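Local coordinates for neuraminidase (Influenza A virus, PDB 4K3Y), which is an N11 neuraminidase-like ectodomain of a bat influenza virus, a tetrameric beta-propeller related to viral sialidases, although its own activity is uncertain, at residues 20-25 with 357-362; 192-197 with 218-223. All coordinates share one frame; numbering follows the deposited sequence.

In the fold
Both contacts are buried parts of a six-bladed beta-propeller, in different blades, with centres about 25 Å apart and no atoms touching. Interaction 1 joins the two ends of the chain: strand 20-26 is hydrogen-bonded to strand 349-359, which completes the last blade and closes the ring. Interaction 2 is local, nested inside that closure, and packs the loop leading into strand 197-202 against the start of strand 221-224 in the same blade, not far from a calcium ion. Their chemistry differs accordingly. Interaction 1 is carried by main-chain hydrogen bonds and meets a second subunit on one face; interaction 2 has no hydrogen bond across it, relies on aromatic and aliphatic packing, and touches no other chain.

Interaction 1: residues 20-25 with 357-362; sequences GWVPTY and CGTGGS
Gly20 to Val22 pair antiparallel with Cys357 to Thr359 in the "velcro" closure of the beta-propeller, where the first strand of the chain becomes the outermost strand of the last blade. Four main-chain hydrogen bonds make the seam. Gly20 N reaches Thr359 O (3.1 Å) and Thr359 N returns to Gly20 O (2.9 Å, 171° at the hydrogen); Val22 N binds Cys357 O (3.2 Å), and Cys357 N binds Val22 O (3.1 Å). Between these pairs Trp21 faces Gly358. With CG anti to the carbonyl carbon (chi1 -54°), the indole leans obliquely over the neighbouring strand, CE3 3.5 Å from Gly358 N. Trp275 and Phe336 meet this indole edge-to-face. On the other face of the sheet Val22 CG2 touches Thr359 OG1 at 3.3 Å, while Ile130 of a neighbouring subunit packs on Val22 and Cys357. Beyond the pairing, Thr24 CG2 lies 3.6 Å from Cys357 SG, and Thr24 OG1 is hydrogen-bonded to Thr355 OG1. The sulfur is joined to Cys335, so the hydrogen bonds of the seam to strand 20-26 are all main-chain, while the disulfide ties strand 349-359 to its other neighbour, strand 335-343.

Interaction 2: residues 192-197 with 218-223; sequences FNFEFP and KRPFLE
The Phe194 ring turns an edge to Pro220: Pro220 CG lies near the ring plane, 3.4 Å from Phe194 CD1, and the carbonyl carbon of Pro220 and the amide nitrogen of Phe221 also sit at the rim. Phe232 meets both Phe194 and Phe192 edge-to-face. In this blade of the six-bladed propeller, the loop entering its first strand, 197-202, packs on the start of its third, 221-224, and on the residues just before it. The Phe194 side chain reaches toward Pro220 and strand 221-224 with CG anti to the backbone N (chi1 -162°), and the Phe194 and Pro220 side chains run antiparallel alongside each other. Pro220 CG is also 3.6 Å from Asn193 O, while Phe192 CD2 comes to Pro220 CB at a looser 4.3 Å. No hydrogen bond crosses the contact; strand 205-211 bridges the two segments, its Thr211 bonding to the backbone of Glu195 and its Gly210 and Cys208 to those of Pro220 and Leu222. The calcium site is close by: its ligand Asp216 accepts a bond from Lys218 N, and Phe192 touches another ligand, Asn212. At the tip of the Phe194 ring Leu222 crosses at about a right angle, with Leu222 CB 3.7 Å from Phe194 CZ and Leu222 CD1 4.1 Å from Phe194 CE2.

Interaction 1: residues 20-25 with 357-362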
loop_
_atom_site.group_PDB
_atom_site.type_symbol
_atom_site.label_atom_id
_atom_site.label_comp_id
_atom_site.label_asym_id
_atom_site.label_seq_id
_atom_site.Cartn_x
_atom_site.Cartn_y
_atom_site.Cartn_z
ATOM N N GLY C 20 -3.578 15.765 32.371
ATOM C CA GLY C 20 -4.595 14.799 32.009
ATOM C C GLY C 20 -4.118 13.885 30.906
ATOM O O GLY C 20 -3.007 14.037 30.391
ATOM N N TRP C 21 -4.958 12.925 30.543
ATOM C CA TRP C 21 -4.628 12.002 29.470
ATOM C C TRP C 21 -5.869 11.748 28.604
ATOM O O TRP C 21 -6.992 11.683 29.116
ATOM C CB TRP C 21 -4.096 10.699 30.071
ATOM C CG TRP C 21 -2.933 10.909 31.021
ATOM C CD1 TRP C 21 -3.006 11.151 32.373
ATOM C CD2 TRP C 21 -1.531 10.911 30.692
ATOM N NE1 TRP C 21 -1.737 11.296 32.899
ATOM C CE2 TRP C 21 -0.816 11.155 31.893
ATOM C CE3 TRP C 21 -0.811 10.726 29.507
ATOM C CZ2 TRP C 21 0.581 11.223 31.938
ATOM C CZ3 TRP C 21 0.578 10.786 29.553
ATOM C CH2 TRP C 21 1.258 11.032 30.764
ATOM N N VAL C 22 -5.673 11.655 27.288
ATOM C CA VAL C 22 -6.758 11.300 26.364
ATOM C C VAL C 22 -6.276 10.169 25.466
ATOM O O VAL C 22 -5.095 10.108 25.119
ATOM C CB VAL C 22 -7.188 12.501 25.481
ATOM C CG1 VAL C 22 -8.604 12.321 24.984
ATOM C CG2 VAL C 22 -7.107 13.774 26.264
ATOM N N PRO C 23 -7.169 9.240 25.117
ATOM C CA PRO C 23 -6.749 8.198 24.164
ATOM C C PRO C 23 -6.426 8.721 22.750
ATOM O O PRO C 23 -7.028 9.674 22.237
ATOM C CB PRO C 23 -7.949 7.245 24.103
ATOM C CG PRO C 23 -9.086 7.976 24.786
ATOM C CD PRO C 23 -8.458 8.933 25.755
ATOM N N THR C 24 -5.457 8.084 22.114
ATOM C CA THR C 24 -5.144 8.420 20.737
ATOM C C THR C 24 -5.457 7.235 19.839
ATOM O O THR C 24 -5.894 7.402 18.708
ATOM C CB THR C 24 -3.689 8.813 20.599
ATOM O OG1 THR C 24 -2.870 7.812 21.218
ATOM C CG2 THR C 24 -3.465 10.122 21.317
ATOM N N TYR C 25 -5.246 6.036 20.363
ATOM C CA TYR C 25 -5.669 4.832 19.676
ATOM C C TYR C 25 -6.419 3.927 20.635
ATOM O O TYR C 25 -6.084 3.847 21.828
ATOM C CB TYR C 25 -4.478 4.088 19.089
ATOM C CG TYR C 25 -4.863 2.785 18.457
ATOM C CD1 TYR C 25 -5.475 2.760 17.214
ATOM C CD2 TYR C 25 -4.619 1.576 19.102
ATOM C CE1 TYR C 25 -5.832 1.566 16.617
ATOM C CE2 TYR C 25 -4.975 0.368 18.515
ATOM C CZ TYR C 25 -5.586 0.368 17.270
ATOM O OH TYR C 25 -5.956 -0.815 16.664
ATOM N N CYS C 357 -2.048 10.043 25.393
ATOM C CA CYS C 357 -1.028 11.094 25.372
ATOM C C CYS C 357 -1.451 12.172 26.335
ATOM O O CYS C 357 -2.642 12.304 26.646
ATOM C CB CYS C 357 -0.857 11.661 23.961
ATOM S SG CYS C 357 -0.165 10.452 22.800
ATOM N N GLY C 358 -0.487 12.937 26.828
ATOM C CA GLY C 358 -0.790 13.927 27.846
ATOM C C GLY C 358 -1.422 15.215 27.333
ATOM O O GLY C 358 -1.100 15.688 26.241
ATOM N N THR C 359 -2.325 15.768 28.138
ATOM C CA THR C 359 -2.894 17.093 27.934
ATOM C C THR C 359 -2.389 18.001 29.039
ATOM O O THR C 359 -2.221 17.563 30.181
ATOM C CB THR C 359 -4.415 17.061 28.098
ATOM O OG1 THR C 359 -4.966 16.108 27.193
ATOM C CG2 THR C 359 -5.039 18.445 27.828
ATOM N N GLY C 360 -2.176 19.272 28.717
ATOM C CA GLY C 360 -1.799 20.246 29.724
ATOM C C GLY C 360 -2.897 20.581 30.724
ATOM O O GLY C 360 -2.617 21.106 31.804
ATOM N N GLY C 361 -4.148 20.290 30.370
ATOM C CA GLY C 361 -5.271 20.618 31.236
ATOM C C GLY C 361 -5.863 19.425 31.973
ATOM O O GLY C 361 -5.841 18.297 31.469
ATOM N N SER C 362 -6.405 19.668 33.164
ATOM C CA SER C 362 -7.017 18.598 33.952
ATOM C C SER C 362 -8.263 18.038 33.256
ATOM O O SER C 362 -8.973 18.765 32.567
ATOM C CB SER C 362 -7.357 19.087 35.365
ATOM O OG SER C 362 -8.540 19.876 35.364
#

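Interaction 2: residues 192-197 with 218-223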
loop_
_atom_site.group_PDB
_atom_site.type_symbol
_atom_site.label_atom_id
_atom_site.label_comp_id
_atom_site.label_asym_id
_atom_site.label_seq_id
_atom_site.Cartn_x
_atom_site.Cartn_y
_atom_site.Cartn_z
ATOM N N PHE C 192 18.567 -6.217 43.619
ATOM C CA PHE C 192 17.262 -6.103 42.955
ATOM C C PHE C 192 17.238 -6.668 41.537
ATOM O O PHE C 192 18.268 -7.074 40.990
ATOM C CB PHE C 192 16.754 -4.657 42.942
ATOM C CG PHE C 192 17.605 -3.714 42.136
ATOM C CD1 PHE C 192 18.782 -3.206 42.662
ATOM C CD2 PHE C 192 17.223 -3.323 40.860
ATOM C CE1 PHE C 192 19.568 -2.335 41.931
ATOM C CE2 PHE C 192 18.008 -2.446 40.118
ATOM C CZ PHE C 192 19.182 -1.952 40.657
ATOM N N ASN C 193 16.040 -6.680 40.959
ATOM C CA ASN C 193 15.814 -7.152 39.593
ATOM C C ASN C 193 15.239 -6.015 38.721
ATOM O O ASN C 193 14.438 -5.206 39.204
ATOM C CB ASN C 193 14.890 -8.375 39.622
ATOM C CG ASN C 193 14.470 -8.832 38.236
ATOM O OD1 ASN C 193 15.311 -9.037 37.348
ATOM N ND2 ASN C 193 13.154 -8.988 38.036
ATOM N N PHE C 194 15.644 -5.951 37.450
ATOM C CA PHE C 194 15.304 -4.816 36.587
ATOM C C PHE C 194 14.875 -5.231 35.169
ATOM O O PHE C 194 15.620 -5.023 34.196
ATOM C CB PHE C 194 16.504 -3.862 36.510
ATOM C CG PHE C 194 16.154 -2.477 36.033
ATOM C CD1 PHE C 194 15.412 -1.624 36.844
ATOM C CD2 PHE C 194 16.576 -2.016 34.783
ATOM C CE1 PHE C 194 15.082 -0.329 36.421
ATOM C CE2 PHE C 194 16.255 -0.727 34.359
ATOM C CZ PHE C 194 15.503 0.118 35.181
ATOM N N GLU C 195 13.680 -5.805 35.044
ATOM C CA GLU C 195 13.211 -6.312 33.738
ATOM C C GLU C 195 12.319 -5.331 32.986
ATOM O O GLU C 195 11.665 -4.489 33.599
ATOM C CB GLU C 195 12.460 -7.642 33.900
ATOM C CG GLU C 195 13.261 -8.746 34.582
ATOM C CD GLU C 195 14.244 -9.445 33.655
ATOM O OE1 GLU C 195 14.029 -9.465 32.419
ATOM O OE2 GLU C 195 15.236 -9.991 34.177
ATOM N N PHE C 196 12.304 -5.448 31.657
ATOM C CA PHE C 196 11.403 -4.657 30.797
ATOM C C PHE C 196 11.355 -3.152 31.045
ATOM O O PHE C 196 10.258 -2.601 31.165
ATOM C CB PHE C 196 9.963 -5.173 30.940
ATOM C CG PHE C 196 9.868 -6.652 30.995
ATOM C CD1 PHE C 196 10.296 -7.420 29.915
ATOM C CD2 PHE C 196 9.372 -7.286 32.121
ATOM C CE1 PHE C 196 10.224 -8.803 29.951
ATOM C CE2 PHE C 196 9.289 -8.678 32.166
ATOM C CZ PHE C 196 9.722 -9.433 31.072
ATOM N N PRO C 197 12.516 -2.476 31.120
ATOM C CA PRO C 197 12.371 -1.026 31.336
ATOM C C PRO C 197 11.646 -0.315 30.180
ATOM O O PRO C 197 11.862 -0.653 29.008
ATOM C CB PRO C 197 13.822 -0.533 31.434
ATOM C CG PRO C 197 14.654 -1.611 30.778
ATOM C CD PRO C 197 13.927 -2.899 31.025
ATOM N N LYS C 218 7.154 -2.213 44.600
ATOM C CA LYS C 218 7.339 -0.928 43.924
ATOM C C LYS C 218 8.142 -1.176 42.653
ATOM O O LYS C 218 8.544 -2.309 42.373
ATOM C CB LYS C 218 8.105 0.058 44.803
ATOM C CG LYS C 218 7.410 0.517 46.070
ATOM C CD LYS C 218 8.352 1.468 46.798
ATOM C CE LYS C 218 8.004 1.697 48.252
ATOM N NZ LYS C 218 9.033 2.574 48.888
ATOM N N ARG C 219 8.391 -0.129 41.879
ATOM C CA ARG C 219 9.146 -0.315 40.640
ATOM C C ARG C 219 10.526 0.339 40.706
ATOM O O ARG C 219 10.656 1.462 41.186
ATOM C CB ARG C 219 8.344 0.189 39.430
ATOM C CG ARG C 219 6.987 -0.507 39.235
ATOM C CD ARG C 219 6.264 0.006 37.997
ATOM N NE ARG C 219 5.147 -0.853 37.605
ATOM C CZ ARG C 219 5.282 -2.034 37.003
ATOM N NH1 ARG C 219 6.485 -2.511 36.715
ATOM N NH2 ARG C 219 4.208 -2.745 36.691
ATOM N N PRO C 220 11.567 -0.370 40.233
ATOM C CA PRO C 220 12.907 0.237 40.201
ATOM C C PRO C 220 13.013 1.300 39.106
ATOM O O PRO C 220 12.289 1.227 38.099
ATOM C CB PRO C 220 13.823 -0.957 39.893
ATOM C CG PRO C 220 12.937 -1.944 39.166
ATOM C CD PRO C 220 11.578 -1.783 39.797
ATOM N N PHE C 221 13.910 2.267 39.303
ATOM C CA PHE C 221 14.059 3.397 38.389
ATOM C C PHE C 221 15.514 3.645 37.968
ATOM O O PHE C 221 16.434 3.481 38.763
ATOM C CB PHE C 221 13.508 4.654 39.047
ATOM C CG PHE C 221 13.096 5.713 38.075
ATOM C CD1 PHE C 221 11.862 5.643 37.448
ATOM C CD2 PHE C 221 13.929 6.785 37.791
ATOM C CE1 PHE C 221 11.460 6.619 36.547
ATOM C CE2 PHE C 221 13.537 7.771 36.889
ATOM C CZ PHE C 221 12.299 7.685 36.266
ATOM N N LEU C 222 15.705 4.064 36.721
ATOM C CA LEU C 222 17.026 4.340 36.181
ATOM C C LEU C 222 17.024 5.691 35.468
ATOM O O LEU C 222 16.019 6.088 34.865
ATOM C CB LEU C 222 17.409 3.260 35.159
ATOM C CG LEU C 222 18.830 2.694 35.055
ATOM C CD1 LEU C 222 19.082 2.174 33.645
ATOM C CD2 LEU C 222 19.905 3.680 35.470
ATOM N N GLU C 223 18.146 6.399 35.553
ATOM C CA GLU C 223 18.408 7.538 34.677
ATOM C C GLU C 223 19.869 7.466 34.228
ATOM O O GLU C 223 20.727 6.961 34.959
ATOM C CB GLU C 223 18.069 8.873 35.352
ATOM C CG GLU C 223 19.016 9.310 36.465
ATOM C CD GLU C 223 18.594 10.629 37.104
ATOM O OE1 GLU C 223 17.397 10.992 36.987
ATOM O OE2 GLU C 223 19.465 11.300 37.714
#